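Side-chain contacts in separin (Saccharomyces cerevisiae, PDB 5U1T), which cleaves the MCD1/SCC1 subunit of cohesin at the onset of anaphase as a caspase-like cysteine protease, so that chromosomes can segregate: residues N1252-K1257 with K1344-T1349; F1244-V1249 with F1293-P1298; D1260-I1265 with W1288-F1293; H1267-S1272 with F1332-V1337. All blocks are in the same frame, centred on the assembly; numbering follows the deposited sequence.

Contact 1: N1252-K1257 with K1344-T1349; sequences NSLFEK and KKYRAT
Leu1254 meets both Tyr1346 and Thr1349, and all the packing across this contact is apolar. Its CB comes up to the edge of the tyrosine ring, near the ring plane, with CB to Tyr1346 CE1 at 3.5 Å. Further out along the same side chain, Leu1254 CD1 lies 3.8 Å from Thr1349 CG2, and CD2 is equally near that methyl; the two side chains meet tip to tip. Tyr1346 brings its ring up to the leucine with CG anti to the backbone N (chi1 170°), although its CB bond does not aim there. The contact joins the first turn of helix 1252-1269 to the C-terminal part of helix 1332-1347 and the residues that follow it, one end of an antiparallel helix pair. Polar bonding involves residues just outside: Tyr1346 OH accepts the backbone N-H of Asp1251, whose carboxylate takes the N-H of Ser1253, and the ring also rests on Leu1294 and Val1250. Replacing Tyr1346 with a leucine would probably leave the Asp1251 amide without its hydroxyl partner and open a gap beside Leu1254 CB. Lys1257 NZ and Lys1345 NZ stand 6.3 Å apart on exposed side chains, like charges without contact.

Contact 2: F1244-V1249 with F1293-P1298; sequences FFSPEV and FLKLNP
Lys1295 runs its extended chain past Ser1246 to the backbone of Glu1248. Its CD lies 3.9 Å from Ser1246 OG, so the hydrocarbon part lies against the hydroxyl, and NZ ends 3.3 Å from Glu1248 O, at an angle too poor for a hydrogen bond. The carboxylate of Glu1248 comes back along the root of the lysine, OE1 standing 4.3 Å from Lys1295 CG. One shell out, Ser1246 OG accepts the backbone N-H of Glu1248 (N to OG 3.1 Å, 163° at the hydrogen), an ST turn that fixes the serine hydroxyl and the bend leading into strand 1248-1249. This short, weakly bonded strand runs antiparallel to strand 1353-1362, with backbone hydrogen bonds between Pro1247 and Ile1355 and between Val1249 and Asn1353. Glu1248 OE1 forms a salt bridge to Arg1347, whose NH1 also bonds to Leu1294 O. An alanine in place of Lys1295 would lack the chain beyond CB, which would probably open a gap beside Ser1246 OG and leave Glu1248 O without a nearby positive charge. The lysine thus contributes mainly van der Waals contact and probably a diffuse attraction to a carbonyl oxygen, while the carboxylate's charge is probably balanced by Arg1347.

Contact 3: D1260-I1265 with W1288-F1293; sequences DKFYEI and WVIELF
Ile1290 is the first residue of 1288-1293 to reach across, and it spreads its branches over two aromatic rings. Its CG2 methyl sits over one face of Phe1262 in a CH-pi contact, 4.2 Å from the ring centroid, while CG1 lies 3.8 Å from Phe1262 CE2. With CG1 anti to the carbonyl carbon (chi1 -54°), CD1 is carried on to Tyr1263, 3.9 Å from that ring's CE2. The tyrosine is held in turn by its hydroxyl, which accepts the backbone N-H of Val1285, and by a cation-pi contact with Lys1284; Phe1262 CD2 rests over the centre of its face. One helical turn on, Phe1293 offers a ring face to Phe1262 CE1, which comes 4.0 Å from Phe1293 CE1. The ring planes are inclined at 52°, with centroids 5.6 Å apart, so the pair is an oblique aromatic contact. Ile1290 and Phe1293 meet the Phe1262 ring from the same side. The two helical segments cross nearly perpendicularly, at 92°, their axes 11.5 Å apart at closest approach. Around them, Phe1293 also packs on Leu1310 and Val1314 of helix 1303-1320, Ile1265 on Leu1335 of helix 1332-1347, and Trp1288 on Arg1157 and Thr1159 of strand 1157-1163.

Contact 4: H1267-S1272 with F1332-V1337; sequences HQNLPS and FSMLHV
Asn1269 supplies the close part of this contact, laying its amide across the start of the Met1334 side chain at about a right angle. OD1 lies 3.4 Å from Met1334 CB and 3.5 Å from Met1334 CG, so a polar oxygen rests on aliphatic carbons here and no hydrogen bond passes between the segments. It is the first torsion, with CG anti to the carbonyl carbon (chi1 -70°), that brings the amide onto the methionine. The other end of the amide is engaged: ND2 donates to Gln1338 OE1, one turn further along helix 1332-1347, and more weakly to Ile1265 O in its own helix, which together hold the amide in its rotation. Asn1269 CB points toward the other helix and lies 3.7 Å from Leu1335 CD2.

Structurally this is a helix-to-helix junction. Leu1270 is the first residue to leave the helical conformation after helix 1252-1269 and also occupies the N-cap position of helix 1271-1275, with Pro1271 in the first turn that follows. A backbone hydrogen bond between Asn1269 and Asp1331 ties this junction to the residue preceding helix 1332-1347.

Contact is looser at Leu1270, where CD1 reaches no nearer than 4.5 Å to Leu1335 CD2. Both leucines are nevertheless buried, since helix 1303-1320 adds Leu1318 against Leu1270 and Ile1311 against Leu1335. Toward solvent the packing thins differently: beyond CG the Met1334 chain bends at its second and third torsions and carries its end away from 1267-1272, and the exposed Gln1268 makes no close contact with 1332-1337.

Overall arrangement
Contacts 1 and 4 join the same two helices, 1252-1269 and 1332-1347, near their two ends, about 20 Å apart between centres; contact 3 sets the first of these helices across helix 1287-1294. Contacts 3 and 4 are buried and meet through Ile1265 and Leu1335, but contact 3 is aromatic and aliphatic throughout, whereas contact 4 places an amide on hydrocarbon. Contacts 1 and 2 are only partly buried, and the Arg1347-Glu1248 salt bridge links them, a polar counterpart to the apolar link between contacts 3 and 4. Phe1293 is common to the ranges of contacts 2 and 3. All four lie away from the predicted catalytic cysteine.

Contact 1: N1252-K1257 with K1344-T1349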
# COMPACT_ATOMS: atom_id res chain seq x y z
N ASN A 1252 -53.80 42.15 23.68
CA ASN A 1252 -54.70 41.53 22.73
C ASN A 1252 -56.00 42.30 22.45
O ASN A 1252 -56.47 42.32 21.30
CB ASN A 1252 -55.03 40.11 23.18
CG ASN A 1252 -55.94 39.39 22.20
OD1 ASN A 1252 -57.17 39.35 22.38
ND2 ASN A 1252 -55.35 38.83 21.14
N SER A 1253 -56.58 42.94 23.46
CA SER A 1253 -57.83 43.68 23.25
C SER A 1253 -57.57 44.89 22.36
O SER A 1253 -58.35 45.18 21.43
CB SER A 1253 -58.45 44.13 24.59
OG SER A 1253 -57.49 44.66 25.49
N LEU A 1254 -56.48 45.58 22.63
CA LEU A 1254 -56.09 46.74 21.84
C LEU A 1254 -55.71 46.35 20.41
O LEU A 1254 -56.02 47.07 19.47
CB LEU A 1254 -54.92 47.46 22.51
CG LEU A 1254 -55.25 48.23 23.79
CD1 LEU A 1254 -53.97 48.76 24.37
CD2 LEU A 1254 -56.18 49.37 23.48
N PHE A 1255 -55.03 45.21 20.27
CA PHE A 1255 -54.56 44.75 18.97
C PHE A 1255 -55.70 44.58 17.97
O PHE A 1255 -55.57 44.91 16.79
CB PHE A 1255 -53.80 43.42 19.07
CG PHE A 1255 -53.48 42.82 17.73
CD1 PHE A 1255 -52.49 43.38 16.94
CD2 PHE A 1255 -54.23 41.78 17.23
CE1 PHE A 1255 -52.23 42.89 15.69
CE2 PHE A 1255 -53.96 41.27 15.97
CZ PHE A 1255 -52.96 41.83 15.20
N GLU A 1256 -56.82 44.05 18.46
CA GLU A 1256 -57.97 43.77 17.62
C GLU A 1256 -58.65 45.04 17.11
O GLU A 1256 -59.16 45.06 15.99
CB GLU A 1256 -58.97 42.90 18.37
CG GLU A 1256 -58.59 41.43 18.30
CD GLU A 1256 -58.56 40.92 16.85
OE1 GLU A 1256 -59.39 41.41 16.03
OE2 GLU A 1256 -57.72 40.04 16.55
N LYS A 1257 -58.67 46.09 17.93
CA LYS A 1257 -59.23 47.35 17.46
C LYS A 1257 -58.25 47.96 16.46
O LYS A 1257 -58.67 48.55 15.45
CB LYS A 1257 -59.53 48.31 18.63
CG LYS A 1257 -60.61 49.39 18.27
CD LYS A 1257 -61.23 50.08 19.52
CE LYS A 1257 -62.18 51.26 19.19
NZ LYS A 1257 -63.47 50.86 18.55
N LYS A 1344 -49.85 56.00 17.55
CA LYS A 1344 -49.79 56.90 18.70
C LYS A 1344 -50.86 56.57 19.74
O LYS A 1344 -50.58 56.49 20.93
CB LYS A 1344 -49.91 58.36 18.27
CG LYS A 1344 -48.58 58.99 17.91
CD LYS A 1344 -48.76 60.36 17.29
CE LYS A 1344 -47.42 60.94 16.87
NZ LYS A 1344 -47.57 62.25 16.19
N LYS A 1345 -52.07 56.32 19.27
CA LYS A 1345 -53.18 55.99 20.16
C LYS A 1345 -52.92 54.70 20.92
O LYS A 1345 -53.31 54.56 22.07
CB LYS A 1345 -54.49 55.87 19.38
CG LYS A 1345 -55.76 55.83 20.23
CD LYS A 1345 -57.00 55.59 19.37
CE LYS A 1345 -58.28 55.76 20.19
NZ LYS A 1345 -59.54 55.69 19.37
N TYR A 1346 -52.25 53.76 20.27
CA TYR A 1346 -52.01 52.46 20.86
C TYR A 1346 -50.92 52.54 21.93
O TYR A 1346 -51.09 52.04 23.05
CB TYR A 1346 -51.62 51.43 19.80
CG TYR A 1346 -51.15 50.15 20.42
CD1 TYR A 1346 -52.06 49.19 20.85
CD2 TYR A 1346 -49.79 49.91 20.63
CE1 TYR A 1346 -51.64 48.03 21.44
CE2 TYR A 1346 -49.37 48.77 21.22
CZ TYR A 1346 -50.29 47.83 21.62
OH TYR A 1346 -49.84 46.67 22.20
N ARG A 1347 -49.80 53.14 21.55
CA ARG A 1347 -48.69 53.36 22.46
C ARG A 1347 -49.13 54.14 23.71
O ARG A 1347 -48.70 53.83 24.82
CB ARG A 1347 -47.56 54.12 21.75
CG ARG A 1347 -47.10 53.51 20.43
CD ARG A 1347 -46.46 52.17 20.62
NE ARG A 1347 -45.12 52.30 21.17
CZ ARG A 1347 -44.31 51.27 21.39
NH1 ARG A 1347 -44.71 50.04 21.08
NH2 ARG A 1347 -43.11 51.46 21.90
N ALA A 1348 -49.98 55.14 23.52
CA ALA A 1348 -50.36 56.03 24.61
C ALA A 1348 -51.24 55.32 25.64
O ALA A 1348 -51.46 55.84 26.73
CB ALA A 1348 -51.09 57.27 24.06
N THR A 1349 -51.75 54.15 25.29
CA THR A 1349 -52.75 53.49 26.11
C THR A 1349 -52.41 52.06 26.41
O THR A 1349 -53.10 51.40 27.20
CB THR A 1349 -54.12 53.50 25.42
OG1 THR A 1349 -55.12 53.11 26.36
CG2 THR A 1349 -54.12 52.51 24.27

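Contact 2: F1244-V1249 with F1293-P1298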
# COMPACT_ATOMS: atom_id res chain seq x y z
N PHE A 1244 -38.90 42.74 14.67
CA PHE A 1244 -38.88 41.29 14.77
C PHE A 1244 -38.13 40.90 16.05
O PHE A 1244 -38.41 39.86 16.65
CB PHE A 1244 -38.20 40.70 13.52
CG PHE A 1244 -38.38 39.20 13.34
CD1 PHE A 1244 -39.57 38.69 12.84
CD2 PHE A 1244 -37.36 38.31 13.63
CE1 PHE A 1244 -39.75 37.33 12.65
CE2 PHE A 1244 -37.52 36.95 13.44
CZ PHE A 1244 -38.71 36.46 12.94
N PHE A 1245 -37.21 41.77 16.46
CA PHE A 1245 -36.42 41.54 17.66
C PHE A 1245 -37.06 42.09 18.93
O PHE A 1245 -36.57 41.86 20.04
CB PHE A 1245 -35.03 42.14 17.50
CG PHE A 1245 -34.17 41.39 16.54
CD1 PHE A 1245 -33.45 40.28 16.98
CD2 PHE A 1245 -34.12 41.77 15.21
CE1 PHE A 1245 -32.67 39.57 16.10
CE2 PHE A 1245 -33.34 41.07 14.32
CZ PHE A 1245 -32.61 39.97 14.76
N SER A 1246 -38.15 42.84 18.76
CA SER A 1246 -38.72 43.56 19.88
C SER A 1246 -39.25 42.63 20.97
O SER A 1246 -39.94 41.64 20.69
CB SER A 1246 -39.84 44.50 19.41
OG SER A 1246 -40.67 44.87 20.49
N PRO A 1247 -38.89 42.95 22.22
CA PRO A 1247 -39.31 42.18 23.39
C PRO A 1247 -40.75 42.46 23.79
O PRO A 1247 -41.21 41.83 24.74
CB PRO A 1247 -38.34 42.64 24.47
CG PRO A 1247 -37.99 44.02 24.07
CD PRO A 1247 -37.95 44.02 22.58
N GLU A 1248 -41.43 43.39 23.10
CA GLU A 1248 -42.79 43.81 23.48
C GLU A 1248 -43.87 42.79 23.12
O GLU A 1248 -43.84 42.21 22.04
CB GLU A 1248 -43.13 45.14 22.79
CG GLU A 1248 -42.32 46.33 23.26
CD GLU A 1248 -42.79 47.65 22.62
OE1 GLU A 1248 -43.95 47.73 22.17
OE2 GLU A 1248 -41.99 48.61 22.55
N VAL A 1249 -44.84 42.58 24.01
CA VAL A 1249 -46.04 41.82 23.65
C VAL A 1249 -47.26 42.73 23.51
O VAL A 1249 -47.59 43.49 24.42
CB VAL A 1249 -46.36 40.74 24.68
CG1 VAL A 1249 -47.37 39.75 24.11
CG2 VAL A 1249 -45.10 40.03 25.12
N PHE A 1293 -46.36 47.01 13.33
CA PHE A 1293 -46.72 48.43 13.29
C PHE A 1293 -46.86 48.97 14.70
O PHE A 1293 -46.28 50.00 15.04
CB PHE A 1293 -48.01 48.65 12.48
CG PHE A 1293 -47.80 48.57 11.00
CD1 PHE A 1293 -47.85 47.34 10.34
CD2 PHE A 1293 -47.52 49.71 10.26
CE1 PHE A 1293 -47.62 47.25 8.99
CE2 PHE A 1293 -47.31 49.63 8.91
CZ PHE A 1293 -47.36 48.40 8.27
N LEU A 1294 -47.61 48.24 15.53
CA LEU A 1294 -47.76 48.55 16.94
C LEU A 1294 -46.44 48.58 17.69
O LEU A 1294 -46.35 49.14 18.78
CB LEU A 1294 -48.69 47.54 17.61
CG LEU A 1294 -50.15 47.60 17.18
CD1 LEU A 1294 -51.04 46.86 18.16
CD2 LEU A 1294 -50.55 49.05 17.03
N LYS A 1295 -45.41 47.95 17.15
CA LYS A 1295 -44.18 47.91 17.90
C LYS A 1295 -43.29 49.11 17.55
O LYS A 1295 -42.31 49.37 18.23
CB LYS A 1295 -43.48 46.56 17.69
CG LYS A 1295 -44.13 45.44 18.53
CD LYS A 1295 -43.67 44.04 18.16
CE LYS A 1295 -44.31 43.01 19.10
NZ LYS A 1295 -44.06 41.57 18.76
N LEU A 1296 -43.64 49.87 16.52
CA LEU A 1296 -42.90 51.09 16.23
C LEU A 1296 -43.07 52.17 17.34
O LEU A 1296 -44.10 52.22 18.02
CB LEU A 1296 -43.33 51.67 14.88
CG LEU A 1296 -43.25 50.78 13.65
CD1 LEU A 1296 -44.19 51.28 12.56
CD2 LEU A 1296 -41.82 50.74 13.15
N ASN A 1297 -42.06 53.02 17.52
CA ASN A 1297 -42.13 54.14 18.45
C ASN A 1297 -42.19 55.45 17.69
O ASN A 1297 -41.17 55.89 17.13
CB ASN A 1297 -40.94 54.13 19.41
CG ASN A 1297 -40.99 55.29 20.44
OD1 ASN A 1297 -41.95 56.07 20.49
ND2 ASN A 1297 -39.94 55.38 21.26
N PRO A 1298 -43.37 56.10 17.66
CA PRO A 1298 -43.51 57.36 16.93
C PRO A 1298 -42.59 58.45 17.44
O PRO A 1298 -42.37 59.44 16.75
CB PRO A 1298 -44.98 57.72 17.15
CG PRO A 1298 -45.64 56.41 17.37
CD PRO A 1298 -44.66 55.62 18.17

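Contact 3: D1260-I1265 with W1288-F1293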
# COMPACT_ATOMS: atom_id res chain seq x y z
N ASP A 1260 -58.87 46.25 12.96
CA ASP A 1260 -60.02 46.82 12.26
C ASP A 1260 -59.64 48.10 11.53
O ASP A 1260 -59.96 48.29 10.36
CB ASP A 1260 -61.16 47.10 13.23
CG ASP A 1260 -61.95 45.86 13.60
OD1 ASP A 1260 -61.82 44.83 12.93
OD2 ASP A 1260 -62.74 45.93 14.57
N LYS A 1261 -58.93 48.97 12.25
CA LYS A 1261 -58.53 50.27 11.70
C LYS A 1261 -57.52 50.13 10.57
O LYS A 1261 -57.70 50.69 9.47
CB LYS A 1261 -57.95 51.14 12.82
CG LYS A 1261 -59.00 51.60 13.82
CD LYS A 1261 -59.94 52.61 13.21
CE LYS A 1261 -60.77 53.27 14.29
NZ LYS A 1261 -61.36 54.61 13.89
N PHE A 1262 -56.45 49.40 10.87
CA PHE A 1262 -55.43 48.99 9.92
C PHE A 1262 -56.06 48.57 8.60
O PHE A 1262 -55.75 49.13 7.55
CB PHE A 1262 -54.59 47.85 10.51
CG PHE A 1262 -53.62 47.23 9.54
CD1 PHE A 1262 -52.42 47.84 9.26
CD2 PHE A 1262 -53.93 46.01 8.92
CE1 PHE A 1262 -51.53 47.27 8.36
CE2 PHE A 1262 -53.05 45.44 8.02
CZ PHE A 1262 -51.85 46.07 7.73
N TYR A 1263 -56.97 47.60 8.64
CA TYR A 1263 -57.61 47.16 7.40
C TYR A 1263 -58.47 48.25 6.77
O TYR A 1263 -58.46 48.40 5.56
CB TYR A 1263 -58.44 45.90 7.63
CG TYR A 1263 -57.59 44.66 7.58
CD1 TYR A 1263 -57.01 44.23 6.38
CD2 TYR A 1263 -57.34 43.93 8.73
CE1 TYR A 1263 -56.21 43.10 6.34
CE2 TYR A 1263 -56.54 42.80 8.70
CZ TYR A 1263 -55.98 42.39 7.51
OH TYR A 1263 -55.20 41.26 7.51
N GLU A 1264 -59.20 49.02 7.57
CA GLU A 1264 -59.98 50.11 7.01
C GLU A 1264 -59.03 51.04 6.27
O GLU A 1264 -59.27 51.41 5.12
CB GLU A 1264 -60.77 50.84 8.08
CG GLU A 1264 -61.16 52.30 7.73
CD GLU A 1264 -61.38 53.14 9.01
OE1 GLU A 1264 -61.15 52.61 10.13
OE2 GLU A 1264 -61.80 54.33 8.92
N ILE A 1265 -57.93 51.38 6.93
CA ILE A 1265 -56.94 52.24 6.29
C ILE A 1265 -56.42 51.68 4.95
O ILE A 1265 -56.32 52.42 3.97
CB ILE A 1265 -55.77 52.51 7.25
CG1 ILE A 1265 -56.26 53.39 8.40
CG2 ILE A 1265 -54.61 53.17 6.51
CD1 ILE A 1265 -55.44 53.32 9.62
N TRP A 1288 -48.85 38.80 12.98
CA TRP A 1288 -47.54 39.20 13.48
C TRP A 1288 -46.97 40.29 12.61
O TRP A 1288 -46.10 41.04 13.05
CB TRP A 1288 -46.58 38.02 13.57
CG TRP A 1288 -46.17 37.45 12.25
CD1 TRP A 1288 -46.78 36.42 11.60
CD2 TRP A 1288 -45.08 37.86 11.41
NE1 TRP A 1288 -46.13 36.16 10.41
CE2 TRP A 1288 -45.09 37.03 10.27
CE3 TRP A 1288 -44.09 38.85 11.51
CZ2 TRP A 1288 -44.14 37.15 9.24
CZ3 TRP A 1288 -43.15 38.97 10.48
CH2 TRP A 1288 -43.19 38.12 9.35
N VAL A 1289 -47.44 40.39 11.37
CA VAL A 1289 -47.01 41.46 10.47
C VAL A 1289 -47.66 42.78 10.87
O VAL A 1289 -47.01 43.83 10.90
CB VAL A 1289 -47.37 41.14 9.00
CG1 VAL A 1289 -47.03 42.31 8.08
CG2 VAL A 1289 -46.66 39.85 8.55
N ILE A 1290 -48.96 42.70 11.17
CA ILE A 1290 -49.71 43.83 11.68
C ILE A 1290 -49.10 44.29 12.99
O ILE A 1290 -48.93 45.49 13.19
CB ILE A 1290 -51.20 43.46 11.88
CG1 ILE A 1290 -51.77 42.89 10.57
CG2 ILE A 1290 -52.02 44.67 12.32
CD1 ILE A 1290 -53.20 42.38 10.69
N GLU A 1291 -48.73 43.34 13.86
CA GLU A 1291 -48.15 43.67 15.17
C GLU A 1291 -46.88 44.50 15.06
O GLU A 1291 -46.54 45.24 15.97
CB GLU A 1291 -47.85 42.41 15.98
CG GLU A 1291 -49.07 41.72 16.53
CD GLU A 1291 -48.77 40.35 17.10
OE1 GLU A 1291 -49.72 39.58 17.41
OE2 GLU A 1291 -47.57 40.04 17.25
N LEU A 1292 -46.18 44.36 13.95
CA LEU A 1292 -44.94 45.09 13.77
C LEU A 1292 -45.19 46.59 13.79
O LEU A 1292 -44.33 47.35 14.22
CB LEU A 1292 -44.26 44.69 12.46
CG LEU A 1292 -43.56 43.33 12.43
CD1 LEU A 1292 -42.95 43.10 11.06
CD2 LEU A 1292 -42.52 43.26 13.52
N PHE A 1293 -46.36 47.01 13.33
CA PHE A 1293 -46.72 48.43 13.29
C PHE A 1293 -46.86 48.97 14.70
O PHE A 1293 -46.28 50.00 15.04
CB PHE A 1293 -48.01 48.65 12.48
CG PHE A 1293 -47.80 48.57 11.00
CD1 PHE A 1293 -47.85 47.34 10.34
CD2 PHE A 1293 -47.52 49.71 10.26
CE1 PHE A 1293 -47.62 47.25 8.99
CE2 PHE A 1293 -47.31 49.63 8.91
CZ PHE A 1293 -47.36 48.40 8.27

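Contact 4: H1267-S1272 with F1332-V1337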
# COMPACT_ATOMS: atom_id res chain seq x y z
N HIS A 1267 -58.10 49.68 3.05
CA HIS A 1267 -59.29 49.63 2.19
C HIS A 1267 -59.48 50.94 1.45
O HIS A 1267 -59.78 50.95 0.27
CB HIS A 1267 -60.54 49.31 3.01
CG HIS A 1267 -61.76 49.03 2.19
ND1 HIS A 1267 -62.95 48.63 2.74
CD2 HIS A 1267 -61.97 49.10 0.85
CE1 HIS A 1267 -63.85 48.46 1.79
NE2 HIS A 1267 -63.29 48.74 0.63
N GLN A 1268 -59.28 52.05 2.15
CA GLN A 1268 -59.59 53.33 1.56
C GLN A 1268 -58.42 53.95 0.81
O GLN A 1268 -58.60 54.91 0.06
CB GLN A 1268 -60.11 54.29 2.63
CG GLN A 1268 -59.04 54.86 3.55
CD GLN A 1268 -59.61 55.79 4.64
OE1 GLN A 1268 -59.70 55.41 5.84
NE2 GLN A 1268 -60.00 57.02 4.23
N ASN A 1269 -57.23 53.38 0.95
CA ASN A 1269 -56.04 54.03 0.42
C ASN A 1269 -55.23 53.23 -0.61
O ASN A 1269 -54.32 53.79 -1.24
CB ASN A 1269 -55.13 54.42 1.58
CG ASN A 1269 -55.71 55.54 2.39
OD1 ASN A 1269 -56.15 56.55 1.83
ND2 ASN A 1269 -55.75 55.37 3.71
N LEU A 1270 -55.55 51.95 -0.78
CA LEU A 1270 -54.96 51.11 -1.81
C LEU A 1270 -55.85 50.99 -3.05
O LEU A 1270 -56.98 50.52 -2.96
CB LEU A 1270 -54.68 49.71 -1.26
CG LEU A 1270 -53.33 49.39 -0.62
CD1 LEU A 1270 -52.78 50.57 0.13
CD2 LEU A 1270 -53.50 48.19 0.29
N PRO A 1271 -55.33 51.37 -4.23
CA PRO A 1271 -56.11 51.37 -5.47
C PRO A 1271 -56.86 50.07 -5.71
O PRO A 1271 -57.97 50.09 -6.24
CB PRO A 1271 -55.05 51.56 -6.56
CG PRO A 1271 -53.87 52.06 -5.90
CD PRO A 1271 -53.91 51.66 -4.46
N SER A 1272 -56.27 48.95 -5.32
CA SER A 1272 -56.89 47.66 -5.57
C SER A 1272 -58.14 47.47 -4.74
O SER A 1272 -59.14 46.95 -5.23
CB SER A 1272 -55.91 46.53 -5.28
OG SER A 1272 -56.32 45.37 -5.96
N PHE A 1332 -50.12 57.67 -0.07
CA PHE A 1332 -49.12 57.54 1.00
C PHE A 1332 -49.32 58.59 2.08
O PHE A 1332 -49.07 58.31 3.24
CB PHE A 1332 -47.70 57.61 0.43
CG PHE A 1332 -47.27 56.36 -0.28
CD1 PHE A 1332 -46.81 55.28 0.44
CD2 PHE A 1332 -47.34 56.27 -1.65
CE1 PHE A 1332 -46.43 54.13 -0.21
CE2 PHE A 1332 -46.96 55.13 -2.31
CZ PHE A 1332 -46.49 54.05 -1.58
N SER A 1333 -49.77 59.78 1.69
CA SER A 1333 -49.99 60.86 2.64
C SER A 1333 -50.97 60.39 3.70
O SER A 1333 -50.73 60.52 4.91
CB SER A 1333 -50.52 62.10 1.95
OG SER A 1333 -50.08 62.10 0.60
N MET A 1334 -52.05 59.78 3.23
CA MET A 1334 -53.10 59.28 4.11
C MET A 1334 -52.65 58.03 4.89
O MET A 1334 -52.97 57.89 6.07
CB MET A 1334 -54.35 59.01 3.29
CG MET A 1334 -55.66 59.26 3.99
SD MET A 1334 -55.86 60.94 4.64
CE MET A 1334 -55.24 61.90 3.25
N LEU A 1335 -51.90 57.13 4.25
CA LEU A 1335 -51.34 55.99 4.97
C LEU A 1335 -50.55 56.49 6.15
O LEU A 1335 -50.75 56.07 7.29
CB LEU A 1335 -50.43 55.13 4.09
CG LEU A 1335 -51.01 54.21 3.02
CD1 LEU A 1335 -49.93 53.34 2.42
CD2 LEU A 1335 -52.15 53.37 3.58
N HIS A 1336 -49.64 57.41 5.86
CA HIS A 1336 -48.75 58.03 6.83
C HIS A 1336 -49.52 58.59 8.02
O HIS A 1336 -49.28 58.19 9.17
CB HIS A 1336 -47.94 59.13 6.12
CG HIS A 1336 -47.23 60.09 7.04
ND1 HIS A 1336 -46.83 61.33 6.61
CD2 HIS A 1336 -46.85 59.99 8.34
CE1 HIS A 1336 -46.24 61.96 7.62
NE2 HIS A 1336 -46.25 61.17 8.67
N VAL A 1337 -50.45 59.50 7.73
CA VAL A 1337 -51.18 60.21 8.77
C VAL A 1337 -52.03 59.27 9.61
O VAL A 1337 -51.95 59.28 10.83
CB VAL A 1337 -52.09 61.31 8.17
CG1 VAL A 1337 -53.13 61.77 9.18
CG2 VAL A 1337 -51.25 62.48 7.68